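Local coordinates for hypothetical protein (Ruminococcus gnavus, PDB 4QAN) that is of unknown function but has a cystatin-like fold, is a divergent member of the NTF2-like superfamily and can bind a magnesium ion, at residues A138-E143 with A161-K166; E28-Y33 with W168-L173; A46-A51 with N203-A208; V117-E122 with K197-P202; E66-M71 with L178-I183. All blocks are in the same frame, centred on the assembly; numbering follows the deposited sequence.

Interaction 1: residues A138-E143 with A161-K166; sequences AQEVSE and AVQYEK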
# COMPACT_ATOMS: atom_id res chain seq x y z
N ALA A 138 1.00 19.15 -4.45
CA ALA A 138 -0.33 19.32 -5.02
C ALA A 138 -0.58 20.76 -5.43
O ALA A 138 0.00 21.68 -4.86
CB ALA A 138 -1.38 18.88 -4.02
N GLN A 139 -1.46 20.95 -6.40
CA GLN A 139 -1.87 22.29 -6.81
C GLN A 139 -2.63 22.99 -5.68
O GLN A 139 -2.30 24.11 -5.32
CB GLN A 139 -2.74 22.23 -8.05
CG GLN A 139 -2.02 21.71 -9.28
CD GLN A 139 -2.85 21.90 -10.53
OE1 GLN A 139 -4.00 21.44 -10.60
NE2 GLN A 139 -2.29 22.58 -11.52
N GLU A 140 -3.64 22.32 -5.13
CA GLU A 140 -4.38 22.79 -3.96
C GLU A 140 -4.66 21.64 -3.00
O GLU A 140 -4.92 20.51 -3.44
CB GLU A 140 -5.73 23.41 -4.35
CG GLU A 140 -5.70 24.60 -5.30
CD GLU A 140 -6.99 25.40 -5.26
OE1 GLU A 140 -7.67 25.40 -4.21
OE2 GLU A 140 -7.33 26.05 -6.28
N VAL A 141 -4.60 21.92 -1.70
CA VAL A 141 -5.18 21.06 -0.68
C VAL A 141 -6.34 21.81 -0.04
O VAL A 141 -6.22 22.99 0.27
CB VAL A 141 -4.15 20.66 0.41
CG1 VAL A 141 -4.83 20.10 1.65
CG2 VAL A 141 -3.18 19.64 -0.14
N SER A 142 -7.45 21.12 0.15
CA SER A 142 -8.61 21.73 0.81
C SER A 142 -9.10 20.82 1.93
O SER A 142 -9.53 19.69 1.67
CB SER A 142 -9.72 21.98 -0.19
OG SER A 142 -10.91 22.34 0.48
N GLU A 143 -9.01 21.30 3.17
CA GLU A 143 -9.47 20.55 4.34
C GLU A 143 -10.93 20.89 4.59
O GLU A 143 -11.26 22.04 4.87
CB GLU A 143 -8.64 20.89 5.57
CG GLU A 143 -7.36 20.08 5.70
CD GLU A 143 -6.60 20.41 6.97
OE1 GLU A 143 -6.26 21.60 7.15
OE2 GLU A 143 -6.34 19.49 7.78
N ALA A 161 -9.03 16.87 0.85
CA ALA A 161 -9.18 16.79 -0.59
C ALA A 161 -7.98 17.42 -1.26
O ALA A 161 -7.45 18.41 -0.77
CB ALA A 161 -10.44 17.51 -1.02
N VAL A 162 -7.56 16.85 -2.38
CA VAL A 162 -6.35 17.31 -3.05
C VAL A 162 -6.61 17.54 -4.54
O VAL A 162 -7.43 16.84 -5.13
CB VAL A 162 -5.16 16.35 -2.80
CG1 VAL A 162 -5.37 14.99 -3.45
CG2 VAL A 162 -3.86 16.98 -3.26
N GLN A 163 -5.96 18.55 -5.11
CA GLN A 163 -6.05 18.82 -6.54
C GLN A 163 -4.71 18.60 -7.24
O GLN A 163 -3.66 19.10 -6.78
CB GLN A 163 -6.53 20.25 -6.81
CG GLN A 163 -7.00 20.46 -8.24
CD GLN A 163 -7.16 21.94 -8.60
OE1 GLN A 163 -6.26 22.75 -8.36
NE2 GLN A 163 -8.30 22.29 -9.19
N TYR A 164 -4.75 17.84 -8.33
CA TYR A 164 -3.63 17.71 -9.24
C TYR A 164 -4.14 17.94 -10.65
O TYR A 164 -5.15 17.36 -11.04
CB TYR A 164 -3.02 16.31 -9.19
CG TYR A 164 -2.42 15.89 -7.88
CD1 TYR A 164 -1.08 16.13 -7.58
CD2 TYR A 164 -3.19 15.22 -6.94
CE1 TYR A 164 -0.52 15.70 -6.38
CE2 TYR A 164 -2.65 14.80 -5.74
CZ TYR A 164 -1.32 15.04 -5.46
OH TYR A 164 -0.80 14.60 -4.25
N GLU A 165 -3.44 18.78 -11.40
CA GLU A 165 -3.79 19.10 -12.79
C GLU A 165 -5.27 19.41 -12.95
O GLU A 165 -5.93 18.93 -13.89
CB GLU A 165 -3.35 17.98 -13.72
CG GLU A 165 -1.90 17.57 -13.52
CD GLU A 165 -1.20 17.16 -14.81
OE1 GLU A 165 -0.86 18.05 -15.62
OE2 GLU A 165 -0.97 15.94 -14.99
N LYS A 166 -5.79 20.22 -12.04
CA LYS A 166 -7.16 20.74 -12.11
C LYS A 166 -8.23 19.68 -11.82
O LYS A 166 -9.40 19.89 -12.13
CB LYS A 166 -7.41 21.41 -13.47
CG LYS A 166 -6.18 22.06 -14.09
CD LYS A 166 -6.52 23.18 -15.07
CE LYS A 166 -6.27 24.54 -14.44
NZ LYS A 166 -6.64 25.65 -15.36
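Ser142 and Ala161 form an antiparallel hydrogen-bonded pair. The bond from Ser142 N to Ala161 O is nearly straight (2.9 Å, 175°) and lies in the carbonyl plane, whereas the return bond from Ala161 N to Ser142 O, 3.0 Å, reaches its acceptor from above that plane. Two residues on, Gln163 N donates to Glu140 O at 2.8 Å. Gln139 N then bonds to Gln163 O, bent at 136°. Beyond the strands the Gln139 side chain, extended beyond CG, reaches the turn after Tyr164: OE1 accepts Lys166 N in its carbonyl plane at 2.6 Å. Ala138 CB presses against Val162 CG2 at 3.2 Å, closer than normal van der Waals contact, and also lies over one face of the Tyr164 ring, toward its rim. The Val141 and Val162 side chains cross obliquely, meeting through their CG2 atoms. Tyr164 OH bonds to Leu136 O, which fixes the ring from its far end. The two strands, 140-150 and 153-164, form a beta hairpin of the cystatin-like sheet. Helix 126-135 meets Val141, while Trp168 of strand 167-172 lies against Glu140, Ser142 and Gln163 on the opposite face.

Interaction 2: residues E28-Y33 with W168-L173; sequences EEAVLY and WKIHSL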
# COMPACT_ATOMS: atom_id res chain seq x y z
N GLU A 28 -16.05 19.81 -3.86
CA GLU A 28 -17.33 19.38 -3.28
C GLU A 28 -17.82 18.07 -3.92
O GLU A 28 -18.27 17.16 -3.21
CB GLU A 28 -18.40 20.48 -3.39
CG GLU A 28 -19.57 20.26 -2.44
CD GLU A 28 -20.57 21.41 -2.44
OE1 GLU A 28 -21.23 21.64 -3.47
OE2 GLU A 28 -20.70 22.08 -1.39
N GLU A 29 -17.71 17.98 -5.24
CA GLU A 29 -18.14 16.80 -5.99
C GLU A 29 -17.39 15.58 -5.50
O GLU A 29 -18.00 14.55 -5.21
CB GLU A 29 -17.85 16.94 -7.48
CG GLU A 29 -18.53 18.10 -8.18
CD GLU A 29 -17.96 18.34 -9.57
OE1 GLU A 29 -17.11 17.51 -10.00
OE2 GLU A 29 -18.34 19.33 -10.22
N ALA A 30 -16.07 15.71 -5.41
CA ALA A 30 -15.20 14.64 -4.91
C ALA A 30 -15.61 14.17 -3.50
O ALA A 30 -15.59 12.98 -3.21
CB ALA A 30 -13.76 15.10 -4.92
N VAL A 31 -15.99 15.12 -2.65
CA VAL A 31 -16.42 14.81 -1.29
C VAL A 31 -17.72 14.02 -1.31
O VAL A 31 -17.84 13.01 -0.60
CB VAL A 31 -16.63 16.09 -0.46
CG1 VAL A 31 -17.30 15.77 0.88
CG2 VAL A 31 -15.30 16.80 -0.24
N LEU A 32 -18.68 14.48 -2.11
CA LEU A 32 -19.98 13.84 -2.21
C LEU A 32 -19.85 12.44 -2.80
O LEU A 32 -20.41 11.49 -2.26
CB LEU A 32 -20.95 14.67 -3.06
CG LEU A 32 -21.42 15.99 -2.46
CD1 LEU A 32 -22.27 16.77 -3.45
CD2 LEU A 32 -22.19 15.74 -1.16
N TYR A 33 -19.12 12.34 -3.91
CA TYR A 33 -18.82 11.05 -4.52
C TYR A 33 -18.36 10.09 -3.44
O TYR A 33 -18.84 8.97 -3.36
CB TYR A 33 -17.72 11.22 -5.59
CG TYR A 33 -17.24 9.91 -6.22
CD1 TYR A 33 -16.11 9.26 -5.74
CD2 TYR A 33 -17.91 9.34 -7.30
CE1 TYR A 33 -15.67 8.08 -6.32
CE2 TYR A 33 -17.48 8.14 -7.88
CZ TYR A 33 -16.36 7.52 -7.39
OH TYR A 33 -15.94 6.33 -7.96
N TRP A 168 -9.83 17.03 -8.77
CA TRP A 168 -9.85 16.77 -7.33
C TRP A 168 -10.00 15.29 -6.99
O TRP A 168 -10.64 14.53 -7.70
CB TRP A 168 -10.98 17.55 -6.66
CG TRP A 168 -10.71 19.02 -6.66
CD1 TRP A 168 -11.06 19.93 -7.62
CD2 TRP A 168 -10.02 19.75 -5.64
NE1 TRP A 168 -10.64 21.18 -7.26
CE2 TRP A 168 -9.99 21.10 -6.05
CE3 TRP A 168 -9.43 19.39 -4.42
CZ2 TRP A 168 -9.40 22.09 -5.28
CZ3 TRP A 168 -8.84 20.38 -3.66
CH2 TRP A 168 -8.83 21.72 -4.09
N LYS A 169 -9.36 14.91 -5.89
CA LYS A 169 -9.60 13.62 -5.27
C LYS A 169 -9.44 13.72 -3.76
O LYS A 169 -8.88 14.68 -3.24
CB LYS A 169 -8.67 12.56 -5.86
CG LYS A 169 -9.06 12.12 -7.26
CD LYS A 169 -8.72 10.68 -7.52
CE LYS A 169 -9.06 10.28 -8.93
NZ LYS A 169 -8.41 8.98 -9.23
N ILE A 170 -9.95 12.72 -3.05
CA ILE A 170 -9.79 12.68 -1.61
C ILE A 170 -8.44 12.07 -1.28
O ILE A 170 -8.20 10.92 -1.62
CB ILE A 170 -10.88 11.82 -0.95
CG1 ILE A 170 -12.26 12.38 -1.27
CG2 ILE A 170 -10.63 11.72 0.55
CD1 ILE A 170 -12.44 13.85 -0.97
N HIS A 171 -7.57 12.83 -0.62
CA HIS A 171 -6.30 12.30 -0.12
C HIS A 171 -6.50 11.50 1.16
O HIS A 171 -5.80 10.51 1.40
CB HIS A 171 -5.30 13.43 0.17
CG HIS A 171 -4.04 12.94 0.80
ND1 HIS A 171 -3.15 12.13 0.13
CD2 HIS A 171 -3.55 13.10 2.05
CE1 HIS A 171 -2.14 11.83 0.94
NE2 HIS A 171 -2.36 12.40 2.11
N SER A 172 -7.41 11.96 2.01
CA SER A 172 -7.70 11.27 3.25
C SER A 172 -9.14 11.47 3.68
O SER A 172 -9.70 12.55 3.49
CB SER A 172 -6.76 11.73 4.36
OG SER A 172 -6.88 10.92 5.51
N LEU A 173 -9.72 10.41 4.24
CA LEU A 173 -11.09 10.43 4.77
C LEU A 173 -11.10 10.88 6.23
O LEU A 173 -12.14 10.90 6.87
CB LEU A 173 -11.72 9.04 4.67
CG LEU A 173 -12.35 8.68 3.33
CD1 LEU A 173 -11.30 8.34 2.27
CD2 LEU A 173 -13.31 7.52 3.53
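Helix 27-39 packs against the curled antiparallel sheet in the way that defines the cystatin-like fold, and here it meets strand 167-172 along its first half. The helix and strand 168-170 run roughly the same way, with their axes 36° apart and 7.4 Å at closest approach, a short spacing that a small side chain on the helix permits. Ala30 supplies it, its CB directed at the strand and touching Trp168 CB at 4.1 Å. The Trp168 indole, with CG anti to the carbonyl carbon, turns off from the helix and packs on residues of strands 140-150 and 153-164, so only its CB takes part. Ile170 reaches back instead: CG1 is anti to the carbonyl carbon and CD1 folds over the helix backbone. No hydrogen bond crosses the interface. Val31, next along the helix, also meets Leu144, Ile146 and Ile120, so it bridges several strands of the sheet. Past Ile170 the chain turns a corner at His171; His171 and Ser172 both face Thr160 in a classic beta bulge. Ile170 CG1 sits 3.9 Å from Ala30 O, and the Ile170 and Val31 side chains cross at about a right angle, with Ile170 CD1 and Val31 CG2 4.2 Å apart.

Interaction 3: residues A46-A51 with N203-A208; sequences ALRGCA and NQLTGA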
# COMPACT_ATOMS: atom_id res chain seq x y z
N ALA A 46 -15.51 3.85 -3.91
CA ALA A 46 -14.72 4.64 -2.95
C ALA A 46 -13.26 4.78 -3.36
O ALA A 46 -12.72 5.88 -3.34
CB ALA A 46 -14.79 4.02 -1.55
N LEU A 47 -12.63 3.65 -3.69
CA LEU A 47 -11.24 3.63 -4.11
C LEU A 47 -10.94 4.57 -5.27
O LEU A 47 -9.94 5.28 -5.26
CB LEU A 47 -10.82 2.21 -4.49
CG LEU A 47 -10.62 1.30 -3.26
CD1 LEU A 47 -10.39 -0.14 -3.67
CD2 LEU A 47 -9.47 1.80 -2.42
N ARG A 48 -11.82 4.56 -6.26
CA ARG A 48 -11.66 5.40 -7.45
C ARG A 48 -11.66 6.90 -7.13
O ARG A 48 -11.09 7.69 -7.88
CB ARG A 48 -12.77 5.07 -8.45
CG ARG A 48 -12.70 3.64 -8.96
CD ARG A 48 -14.07 3.11 -9.33
NE ARG A 48 -14.00 1.78 -9.95
CZ ARG A 48 -14.02 1.53 -11.26
NH1 ARG A 48 -14.10 2.52 -12.15
NH2 ARG A 48 -13.96 0.28 -11.67
N GLY A 49 -12.30 7.27 -6.02
CA GLY A 49 -12.33 8.65 -5.56
C GLY A 49 -11.14 9.09 -4.72
O GLY A 49 -11.04 10.27 -4.37
N CYS A 50 -10.26 8.15 -4.37
CA CYS A 50 -9.06 8.44 -3.61
C CYS A 50 -7.90 8.80 -4.54
O CYS A 50 -7.87 8.38 -5.69
CB CYS A 50 -8.67 7.24 -2.75
SG CYS A 50 -9.95 6.68 -1.58
N ALA A 51 -6.92 9.53 -4.02
CA ALA A 51 -5.77 9.97 -4.81
C ALA A 51 -4.64 8.93 -4.78
O ALA A 51 -3.52 9.24 -4.37
CB ALA A 51 -5.28 11.32 -4.31
N ASN A 203 -24.06 8.47 -8.53
CA ASN A 203 -23.69 7.07 -8.71
C ASN A 203 -23.37 6.73 -10.15
O ASN A 203 -24.06 5.94 -10.79
CB ASN A 203 -24.74 6.13 -8.14
CG ASN A 203 -26.13 6.51 -8.52
OD1 ASN A 203 -26.36 7.22 -9.50
ND2 ASN A 203 -27.09 6.07 -7.72
N GLN A 204 -22.33 7.38 -10.64
CA GLN A 204 -21.47 6.80 -11.65
C GLN A 204 -20.20 6.45 -10.88
O GLN A 204 -20.08 6.80 -9.70
CB GLN A 204 -21.10 7.81 -12.75
CG GLN A 204 -22.16 8.84 -13.12
CD GLN A 204 -23.31 8.24 -13.90
OE1 GLN A 204 -23.87 7.22 -13.51
NE2 GLN A 204 -23.66 8.88 -15.02
N LEU A 205 -19.27 5.78 -11.54
CA LEU A 205 -17.91 5.64 -11.04
C LEU A 205 -17.01 6.57 -11.84
O LEU A 205 -17.36 7.01 -12.94
CB LEU A 205 -17.41 4.21 -11.21
CG LEU A 205 -18.43 3.10 -10.95
CD1 LEU A 205 -17.76 1.75 -11.15
CD2 LEU A 205 -19.02 3.24 -9.56
N THR A 206 -15.87 6.89 -11.27
CA THR A 206 -14.80 7.56 -11.96
C THR A 206 -13.70 6.50 -12.19
O THR A 206 -13.91 5.32 -11.92
CB THR A 206 -14.29 8.79 -11.17
OG1 THR A 206 -13.60 9.69 -12.04
CG2 THR A 206 -13.36 8.36 -9.99
N GLY A 207 -12.54 6.91 -12.67
CA GLY A 207 -11.59 5.97 -13.23
C GLY A 207 -11.05 4.94 -12.27
O GLY A 207 -10.89 5.22 -11.08
N ALA A 208 -10.75 3.75 -12.80
CA ALA A 208 -10.15 2.69 -12.02
C ALA A 208 -8.72 3.08 -11.67
O ALA A 208 -8.01 3.60 -12.51
CB ALA A 208 -10.17 1.38 -12.80
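Arg48 has its guanidinium layered between Leu205 and Ala208 of the 203-208 loop. Leu205 CD1 lies over the centre of one face, 3.7 Å from Arg48 CZ, and Ala208 CA covers the opposite face nearer the rim. Between these two the edge of the group is used: NH1 of Arg48 donates to Thr206 O at 2.8 Å, with an N-H...O angle of 158°. The acceptor lies close to the guanidinium plane and the donor nearly along the C=O axis, so the bond and the two apolar covers together fix the tilt of the group. The side chain reaches this position by running extended from CG to NE, CG being anti to the carbonyl carbon. On the way its CG passes 3.2 Å from Gly207 O. NE of the same group forms a salt bridge with Asp44, one turn earlier in the same helix, which probably helps hold the side chain straight. Thr206 meets the Arg48 backbone. Its CG2 occupies the crowded position between backbone N and carbonyl carbon and comes within 3.2 Å of Arg48 O, while OG1, anti to the backbone N, bonds to Ile21 O. The contact fastens the long loop between strand 187-188 and helix 221-234 to helix 43-48, in the helical layer beside the cystatin-like sheet, through an arginine bonded to main-chain carbonyl oxygen.

Interaction 4: residues V117-E122 with K197-P202; sequences VLEIAE and KTYVLP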
# COMPACT_ATOMS: atom_id res chain seq x y z
N VAL A 117 -26.46 14.38 3.84
CA VAL A 117 -25.45 15.44 3.84
C VAL A 117 -26.04 16.79 4.23
O VAL A 117 -26.75 17.42 3.44
CB VAL A 117 -24.77 15.56 2.45
CG1 VAL A 117 -23.67 16.61 2.49
CG2 VAL A 117 -24.20 14.21 2.03
N LEU A 118 -25.73 17.25 5.44
CA LEU A 118 -26.30 18.49 5.96
C LEU A 118 -25.52 19.70 5.45
O LEU A 118 -26.11 20.69 5.02
CB LEU A 118 -26.29 18.49 7.48
CG LEU A 118 -26.91 17.25 8.15
CD1 LEU A 118 -26.77 17.36 9.66
CD2 LEU A 118 -28.36 17.06 7.75
N GLU A 119 -24.20 19.62 5.52
CA GLU A 119 -23.33 20.69 5.05
C GLU A 119 -21.92 20.18 4.79
O GLU A 119 -21.46 19.22 5.41
CB GLU A 119 -23.29 21.81 6.08
CG GLU A 119 -22.27 22.90 5.81
CD GLU A 119 -22.46 24.13 6.68
OE1 GLU A 119 -23.26 24.06 7.64
OE2 GLU A 119 -21.81 25.16 6.40
N ILE A 120 -21.25 20.83 3.84
CA ILE A 120 -19.84 20.63 3.59
C ILE A 120 -19.20 22.00 3.72
O ILE A 120 -19.52 22.90 2.94
CB ILE A 120 -19.60 20.07 2.17
CG1 ILE A 120 -20.18 18.66 2.06
CG2 ILE A 120 -18.11 20.04 1.84
CD1 ILE A 120 -20.23 18.13 0.64
N ALA A 121 -18.31 22.17 4.69
CA ALA A 121 -17.69 23.47 4.95
C ALA A 121 -16.18 23.43 4.73
O ALA A 121 -15.54 22.46 5.10
CB ALA A 121 -18.00 23.92 6.37
N GLU A 122 -15.63 24.48 4.14
CA GLU A 122 -14.19 24.59 3.91
C GLU A 122 -13.49 25.12 5.15
O GLU A 122 -13.66 26.27 5.50
CB GLU A 122 -13.87 25.52 2.73
CG GLU A 122 -14.15 24.91 1.36
CD GLU A 122 -13.57 25.71 0.20
OE1 GLU A 122 -12.44 26.23 0.33
OE2 GLU A 122 -14.25 25.82 -0.84
N LYS A 197 -27.99 22.84 1.30
CA LYS A 197 -28.39 22.67 -0.10
C LYS A 197 -29.12 21.35 -0.33
O LYS A 197 -29.33 20.57 0.60
CB LYS A 197 -27.16 22.67 -1.01
CG LYS A 197 -26.29 23.91 -0.96
CD LYS A 197 -24.91 23.63 -1.53
CE LYS A 197 -24.94 23.21 -2.99
NZ LYS A 197 -23.64 22.63 -3.41
N THR A 198 -29.50 21.12 -1.59
CA THR A 198 -29.83 19.79 -2.09
C THR A 198 -28.51 19.19 -2.56
O THR A 198 -28.08 19.45 -3.68
CB THR A 198 -30.81 19.84 -3.28
OG1 THR A 198 -32.05 20.44 -2.88
CG2 THR A 198 -31.08 18.44 -3.84
N TYR A 199 -27.86 18.40 -1.72
CA TYR A 199 -26.62 17.76 -2.13
C TYR A 199 -26.95 16.53 -2.99
O TYR A 199 -27.73 15.67 -2.59
CB TYR A 199 -25.74 17.40 -0.92
CG TYR A 199 -25.10 18.61 -0.24
CD1 TYR A 199 -23.95 19.21 -0.76
CD2 TYR A 199 -25.64 19.14 0.93
CE1 TYR A 199 -23.38 20.31 -0.14
CE2 TYR A 199 -25.06 20.25 1.56
CZ TYR A 199 -23.93 20.83 1.02
OH TYR A 199 -23.36 21.92 1.63
N VAL A 200 -26.36 16.48 -4.18
CA VAL A 200 -26.56 15.37 -5.12
C VAL A 200 -25.48 14.31 -4.91
O VAL A 200 -24.33 14.51 -5.30
CB VAL A 200 -26.53 15.87 -6.58
CG1 VAL A 200 -26.41 14.71 -7.57
CG2 VAL A 200 -27.78 16.70 -6.87
N LEU A 201 -25.86 13.20 -4.29
CA LEU A 201 -24.98 12.04 -4.14
C LEU A 201 -24.94 11.25 -5.45
O LEU A 201 -25.91 10.59 -5.79
CB LEU A 201 -25.50 11.14 -3.03
CG LEU A 201 -25.37 11.67 -1.60
CD1 LEU A 201 -26.28 10.89 -0.66
CD2 LEU A 201 -23.93 11.61 -1.13
N PRO A 202 -23.81 11.30 -6.18
CA PRO A 202 -23.79 10.63 -7.48
C PRO A 202 -23.80 9.11 -7.39
O PRO A 202 -23.59 8.53 -6.31
CB PRO A 202 -22.46 11.09 -8.09
CG PRO A 202 -21.57 11.30 -6.92
CD PRO A 202 -22.46 11.76 -5.79
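Strand 116-122 carries a classic beta bulge, in which Leu118 and Glu119 both face Tyr147, and the irregular chain 197-202 passes alongside it, with Val117 CA 6.5 Å from Tyr199 CA. The strand pairs with strand 140-150 in the antiparallel sheet of the cystatin-like fold, and the loop covers its other side. Tyr199 does most of the work. With CG anti to the carbonyl carbon (chi1 -72°), its ring lies across the bulge, crossing Val117 at about a right angle. Val117 CG1, anti to its backbone N, sits over one ring face in a CH-pi contact, 3.8 Å from the centroid and 23° off the normal, while Lys197 CB of the loop itself lies over the opposite face toward the rim. Tyr199 CD2 comes within 3.2 Å of Val117 O, and at the ring edge Leu118 O lies near CE2. Ile120 CD1 reaches the CD1/CE1 side of the ring, 3.9 Å from Tyr199 CE1, the two side chains crossing obliquely. Farther along, Val117 CG2 and Leu201 CD2 meet at 4.1 Å. Helix 27-39 backs the contact, with Leu32 against Ile120, Leu35 against Val117 and Glu28 against Tyr199; Glu28 also makes a salt bridge with Lys197. At the far end of the ring, the backbone N of Ile120 donates a hydrogen bond to Tyr199 OH, 3.2 Å long with an N-H...O angle of 149°.

Interaction 5: residues E66-M71 with L178-I183; sequences EELPGM and LYETDI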
# COMPACT_ATOMS: atom_id res chain seq x y z
N GLU A 66 9.15 15.45 7.15
CA GLU A 66 9.21 16.53 8.13
C GLU A 66 7.87 16.69 8.89
O GLU A 66 7.86 16.94 10.09
CB GLU A 66 9.65 17.83 7.46
CG GLU A 66 11.11 17.77 7.00
CD GLU A 66 11.59 18.99 6.24
OE1 GLU A 66 10.78 19.63 5.54
OE2 GLU A 66 12.79 19.31 6.33
N GLU A 67 6.76 16.51 8.19
CA GLU A 67 5.44 16.51 8.80
C GLU A 67 5.16 15.29 9.71
O GLU A 67 4.34 15.39 10.64
CB GLU A 67 4.38 16.62 7.69
CG GLU A 67 2.93 16.34 8.10
CD GLU A 67 2.34 17.39 9.04
OE1 GLU A 67 2.96 18.46 9.24
OE2 GLU A 67 1.22 17.13 9.55
N LEU A 68 5.81 14.15 9.47
CA LEU A 68 5.55 12.93 10.24
C LEU A 68 6.81 12.34 10.89
O LEU A 68 7.16 11.18 10.63
CB LEU A 68 4.90 11.88 9.34
CG LEU A 68 3.75 12.35 8.44
CD1 LEU A 68 3.40 11.27 7.43
CD2 LEU A 68 2.54 12.71 9.28
N PRO A 69 7.48 13.11 11.75
CA PRO A 69 8.82 12.73 12.24
C PRO A 69 8.87 11.44 13.08
O PRO A 69 9.93 10.80 13.15
CB PRO A 69 9.25 13.94 13.06
CG PRO A 69 7.96 14.52 13.55
CD PRO A 69 6.98 14.32 12.43
N GLY A 70 7.75 11.08 13.70
CA GLY A 70 7.64 9.86 14.51
C GLY A 70 7.37 8.59 13.71
O GLY A 70 7.38 7.50 14.26
N MSE A 71 7.11 8.74 12.41
CA MSE A 71 6.95 7.61 11.50
C MSE A 71 8.31 7.00 11.38
O MSE A 71 9.31 7.72 11.30
CB MSE A 71 6.49 8.14 10.13
CG MSE A 71 5.28 7.50 9.46
SE MSE A 71 3.64 7.71 10.54
CE MSE A 71 2.92 5.91 10.13
N LEU A 178 -2.99 11.06 4.99
CA LEU A 178 -3.34 9.64 5.03
C LEU A 178 -2.52 8.83 6.04
O LEU A 178 -3.04 7.92 6.67
CB LEU A 178 -3.17 9.03 3.63
CG LEU A 178 -3.55 7.56 3.45
CD1 LEU A 178 -5.03 7.34 3.75
CD2 LEU A 178 -3.21 7.10 2.04
N TYR A 179 -1.24 9.16 6.22
CA TYR A 179 -0.37 8.31 7.02
C TYR A 179 -0.32 8.69 8.49
O TYR A 179 0.40 8.05 9.27
CB TYR A 179 1.04 8.26 6.44
CG TYR A 179 1.05 8.28 4.93
CD1 TYR A 179 0.62 7.20 4.19
CD2 TYR A 179 1.47 9.41 4.25
CE1 TYR A 179 0.61 7.24 2.81
CE2 TYR A 179 1.47 9.46 2.88
CZ TYR A 179 1.04 8.38 2.16
OH TYR A 179 1.05 8.49 0.80
N GLU A 180 -1.05 9.72 8.90
CA GLU A 180 -1.06 10.10 10.31
C GLU A 180 -1.82 9.06 11.12
O GLU A 180 -2.76 8.45 10.62
CB GLU A 180 -1.65 11.48 10.52
CG GLU A 180 -0.78 12.59 9.98
CD GLU A 180 -1.38 13.96 10.21
OE1 GLU A 180 -2.02 14.15 11.27
OE2 GLU A 180 -1.21 14.85 9.34
N THR A 181 -1.40 8.86 12.36
CA THR A 181 -1.96 7.83 13.21
C THR A 181 -2.78 8.45 14.33
O THR A 181 -2.55 9.60 14.73
CB THR A 181 -0.85 6.97 13.84
OG1 THR A 181 -0.13 7.76 14.80
CG2 THR A 181 0.10 6.47 12.77
N ASP A 182 -3.73 7.66 14.84
CA ASP A 182 -4.58 8.06 15.97
C ASP A 182 -5.39 9.30 15.64
O ASP A 182 -5.42 10.25 16.42
CB ASP A 182 -3.74 8.28 17.25
CG ASP A 182 -2.79 7.12 17.55
OD1 ASP A 182 -3.11 5.98 17.18
OD2 ASP A 182 -1.73 7.36 18.17
N ILE A 183 -6.02 9.30 14.47
CA ILE A 183 -6.98 10.33 14.11
C ILE A 183 -8.39 9.72 14.13
O ILE A 183 -8.59 8.62 13.62
CB ILE A 183 -6.69 10.95 12.72
CG1 ILE A 183 -5.37 11.72 12.75
CG2 ILE A 183 -7.80 11.91 12.30
CD1 ILE A 183 -4.18 10.87 12.43
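Glu67 OE2 and Glu180 OE2 approach to 3.3 Å, two acceptors with their carboxylate planes 52° apart and their side chains crossing at about a right angle. Such like charges would probably repel, but both oxygens form salt bridges with NH2 of Arg128, on helix 126-135, which should offset the cost and keep both carboxylates ionised. Glu180 OE2 has a further partner in the backbone N of Leu177, so that oxygen is gripped twice. Glu67 reaches this position by bending at chi2 (67°), whereas Glu180 stays extended beyond CG. Leu68 ends helix 61-67, being the first residue to leave helical geometry, and starts a type I beta turn to Met71 that is closed by the Met71 N to Leu68 O bond, 3.0 Å. This turn delivers two apolar side chains to the loop between strands 167-172 and 187-188 of the cystatin-like sheet. Among the apolar contacts, Leu68 splits its branches: CD2 meets Glu180 CG at 3.4 Å, and CD1 meets Tyr179 CB at 4.0 Å, near the edge of the tyrosine ring. Both partners cross it at about a right angle. Met71, present as selenomethionine, is bent at chi2 and chi3, and its CE meets Thr181 CG2 tip to tip at 3.9 Å. The same methyl also touches a backbone carbonyl, with Met71 CE 3.4 Å from Tyr179 O.

Interactions 1, 2 and 4 all reach the five-stranded antiparallel sheet: interaction 1 is the hairpin of strands 140-150 and 153-164, interaction 2 lies on the next strand, 167-172, and interaction 4 on strand 116-122. The centre of interaction 2 is about 10 Å from those of interactions 1 and 3; probable backbone hydrogen bonds of Ile170 join 2 to 3, and Leu32 touches Val200 between 2 and 4. Along the chain interaction 1 nests inside the other four, while 2 crosses 3, 4 and 5. Interaction 5 lies about 29 Å from interaction 4, centre to centre. Interactions 2, 3 and 5 bring helices 27-39, 43-48 and 61-67 to the sheet or its loops; 4 covers strand 116-122 with the long loop after 187-188.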